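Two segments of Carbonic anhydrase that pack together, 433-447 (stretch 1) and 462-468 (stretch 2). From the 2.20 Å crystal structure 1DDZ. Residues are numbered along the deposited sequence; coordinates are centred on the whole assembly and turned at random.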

# COMPACT_ATOMS: atom_id res chain seq x y z
N LEU A 433 -4.92 19.87 17.02
CA LEU A 433 -4.62 18.52 16.55
C LEU A 433 -4.08 18.61 15.12
O LEU A 433 -3.15 17.90 14.74
CB LEU A 433 -5.90 17.68 16.53
CG LEU A 433 -5.90 16.15 16.71
CD1 LEU A 433 -6.96 15.59 15.80
CD2 LEU A 433 -4.56 15.51 16.45
N ILE A 434 -4.69 19.48 14.33
CA ILE A 434 -4.31 19.72 12.94
C ILE A 434 -2.87 20.23 12.88
O ILE A 434 -2.10 19.86 12.00
CB ILE A 434 -5.32 20.74 12.30
CG1 ILE A 434 -6.66 20.06 12.04
CG2 ILE A 434 -4.77 21.37 11.04
CD1 ILE A 434 -7.64 20.98 11.40
N GLU A 435 -2.50 21.07 13.84
CA GLU A 435 -1.16 21.64 13.89
C GLU A 435 -0.12 20.59 14.26
O GLU A 435 0.97 20.54 13.67
CB GLU A 435 -1.12 22.77 14.93
CG GLU A 435 -1.90 24.00 14.55
CD GLU A 435 -2.07 24.99 15.71
OE1 GLU A 435 -2.09 24.56 16.87
OE2 GLU A 435 -2.16 26.21 15.45
N ILE A 436 -0.43 19.83 15.29
CA ILE A 436 0.46 18.78 15.75
C ILE A 436 0.57 17.67 14.67
O ILE A 436 1.63 17.04 14.52
CB ILE A 436 -0.04 18.23 17.07
CG1 ILE A 436 -0.01 19.35 18.12
CG2 ILE A 436 0.78 17.04 17.51
CD1 ILE A 436 -0.63 18.92 19.48
N ASN A 437 -0.50 17.47 13.91
CA ASN A 437 -0.49 16.48 12.83
C ASN A 437 0.55 16.89 11.77
O ASN A 437 1.37 16.09 11.36
CB ASN A 437 -1.87 16.31 12.21
CG ASN A 437 -1.88 15.30 11.07
OD1 ASN A 437 -2.14 15.67 9.93
ND2 ASN A 437 -1.58 14.05 11.37
N VAL A 438 0.58 18.18 11.43
CA VAL A 438 1.56 18.72 10.47
C VAL A 438 2.99 18.50 11.00
O VAL A 438 3.89 18.09 10.26
CB VAL A 438 1.34 20.26 10.24
CG1 VAL A 438 2.47 20.86 9.44
CG2 VAL A 438 0.05 20.50 9.52
N LEU A 439 3.19 18.78 12.29
CA LEU A 439 4.49 18.63 12.95
C LEU A 439 4.94 17.15 12.91
O LEU A 439 6.06 16.82 12.53
CB LEU A 439 4.35 19.13 14.40
CG LEU A 439 5.55 19.59 15.21
CD1 LEU A 439 6.18 18.42 15.90
CD2 LEU A 439 6.53 20.31 14.33
N GLU A 440 4.02 16.27 13.25
CA GLU A 440 4.26 14.85 13.25
C GLU A 440 4.57 14.39 11.82
O GLU A 440 5.51 13.62 11.60
CB GLU A 440 3.01 14.15 13.80
CG GLU A 440 3.25 12.90 14.63
CD GLU A 440 3.92 13.18 15.97
OE1 GLU A 440 5.16 13.18 16.04
OE2 GLU A 440 3.20 13.37 16.98
N GLN A 441 3.85 14.91 10.82
CA GLN A 441 4.09 14.52 9.42
C GLN A 441 5.43 15.03 8.92
O GLN A 441 6.10 14.34 8.16
CB GLN A 441 2.93 14.95 8.51
CG GLN A 441 1.58 14.41 8.96
CD GLN A 441 1.62 12.96 9.37
OE1 GLN A 441 2.08 12.11 8.62
NE2 GLN A 441 1.13 12.66 10.57
N MET A 442 5.85 16.21 9.38
CA MET A 442 7.16 16.76 9.02
C MET A 442 8.22 15.82 9.58
O MET A 442 9.23 15.54 8.93
CB MET A 442 7.39 18.08 9.72
CG MET A 442 6.74 19.28 9.15
SD MET A 442 7.01 20.58 10.39
CE MET A 442 8.70 20.87 10.22
N HIS A 443 8.02 15.40 10.82
CA HIS A 443 8.95 14.50 11.48
C HIS A 443 9.13 13.29 10.58
O HIS A 443 10.27 12.96 10.24
CB HIS A 443 8.42 14.08 12.85
CG HIS A 443 9.47 13.49 13.75
ND1 HIS A 443 9.33 13.43 15.12
CD2 HIS A 443 10.66 12.91 13.47
CE1 HIS A 443 10.38 12.84 15.65
NE2 HIS A 443 11.21 12.51 14.67
N ASN A 444 8.02 12.69 10.16
CA ASN A 444 8.03 11.52 9.28
C ASN A 444 8.80 11.76 7.98
O ASN A 444 9.59 10.91 7.59
CB ASN A 444 6.60 11.08 8.95
CG ASN A 444 5.88 10.49 10.13
OD1 ASN A 444 6.45 10.37 11.21
ND2 ASN A 444 4.62 10.09 9.93
N VAL A 445 8.64 12.90 7.31
CA VAL A 445 9.42 13.07 6.08
C VAL A 445 10.90 13.22 6.40
O VAL A 445 11.73 12.76 5.64
CB VAL A 445 8.88 14.17 5.07
CG1 VAL A 445 7.54 14.71 5.47
CG2 VAL A 445 9.86 15.27 4.79
N CYS A 446 11.22 13.82 7.54
CA CYS A 446 12.61 14.00 7.96
C CYS A 446 13.27 12.66 8.27
O CYS A 446 14.47 12.46 8.02
CB CYS A 446 12.68 14.89 9.20
SG CYS A 446 12.33 16.64 8.88
N ALA A 447 12.46 11.74 8.80
CA ALA A 447 12.92 10.42 9.16
C ALA A 447 12.98 9.42 7.98
O ALA A 447 13.51 8.33 8.15
CB ALA A 447 12.08 9.88 10.31
N GLU A 462 15.34 21.60 2.74
CA GLU A 462 14.64 22.13 3.90
C GLU A 462 13.24 21.53 4.02
O GLU A 462 12.51 21.46 3.04
CB GLU A 462 14.56 23.64 3.77
CG GLU A 462 13.67 24.35 4.76
CD GLU A 462 13.65 25.84 4.54
OE1 GLU A 462 12.81 26.32 3.75
OE2 GLU A 462 14.48 26.55 5.16
N VAL A 463 12.90 21.02 5.19
CA VAL A 463 11.57 20.47 5.40
C VAL A 463 10.81 21.50 6.23
O VAL A 463 11.16 21.76 7.38
CB VAL A 463 11.60 19.13 6.16
CG1 VAL A 463 10.18 18.60 6.35
CG2 VAL A 463 12.47 18.10 5.40
N GLN A 464 9.79 22.10 5.63
CA GLN A 464 8.97 23.13 6.26
C GLN A 464 7.56 22.65 6.60
O GLN A 464 6.93 21.90 5.85
CB GLN A 464 8.92 24.34 5.31
CG GLN A 464 7.92 25.43 5.65
CD GLN A 464 8.38 26.35 6.78
OE1 GLN A 464 7.84 26.33 7.89
NE2 GLN A 464 9.36 27.18 6.49
N GLY A 465 7.08 23.06 7.77
CA GLY A 465 5.74 22.72 8.24
C GLY A 465 4.95 24.02 8.19
O GLY A 465 5.46 25.08 8.61
N VAL A 466 3.70 23.95 7.75
CA VAL A 466 2.91 25.16 7.56
C VAL A 466 1.42 24.84 7.78
O VAL A 466 1.04 23.68 7.71
CB VAL A 466 3.23 25.68 6.09
CG1 VAL A 466 2.07 25.50 5.14
CG2 VAL A 466 3.79 27.08 6.08
N VAL A 467 0.62 25.83 8.17
CA VAL A 467 -0.83 25.62 8.37
C VAL A 467 -1.53 26.95 8.09
O VAL A 467 -0.90 27.99 8.17
CB VAL A 467 -1.19 25.16 9.81
CG1 VAL A 467 -1.09 26.34 10.80
CG2 VAL A 467 -2.60 24.59 9.86
N TYR A 468 -2.80 26.92 7.73
CA TYR A 468 -3.49 28.17 7.47
C TYR A 468 -4.98 27.98 7.61
O TYR A 468 -5.47 26.85 7.65
CB TYR A 468 -3.18 28.70 6.07
CG TYR A 468 -3.85 27.93 4.96
CD1 TYR A 468 -5.06 28.35 4.41
CD2 TYR A 468 -3.28 26.78 4.45
CE1 TYR A 468 -5.68 27.64 3.37
CE2 TYR A 468 -3.89 26.06 3.42
CZ TYR A 468 -5.08 26.50 2.89
OH TYR A 468 -5.65 25.80 1.85

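The centre of this contact is a glycine under a methionine sulfur. Met 442 SD lies 3.3 Å from Gly 465 CA. A CB on Gly 465 would point toward the helix and fall 2.1 Å from Met 442 SD, a clash. The bare backbone lets the thioether rest directly on the strand. Val 438 uses the same opening: its CG1 is 3.9 Å from Gly 465 CA and 3.6 Å from Val 466 O.

The helix and strand run nearly antiparallel, at 164°, with axes 8.1 Å apart at closest approach. No hydrogen bond crosses between them. The helix backbone is occupied by its own bonds, such as Met 442 N to Val 438 O at 2.9 Å. Packing of apolar groups joins the two stretches.

Strand alternation places Val 463, Gly 465 and Val 467 against the helix, while Gln 464 and Val 466 point away. Val 463 has the largest covered area. Its CG1 meets Val 445 CG2 at 3.7 Å, and its CB meets Cys 446 SG at 3.8 Å. The unbranched Met 442 side chain reaches across to the strand, and its last bond, from SD to CE, turns along it toward Val 463, leaving CE 3.9 Å from Val 463 O. At the other end, Val 467 CG2 packs on Ile 434 CG2 at 4.1 Å. Together the stretches bury 394 Å².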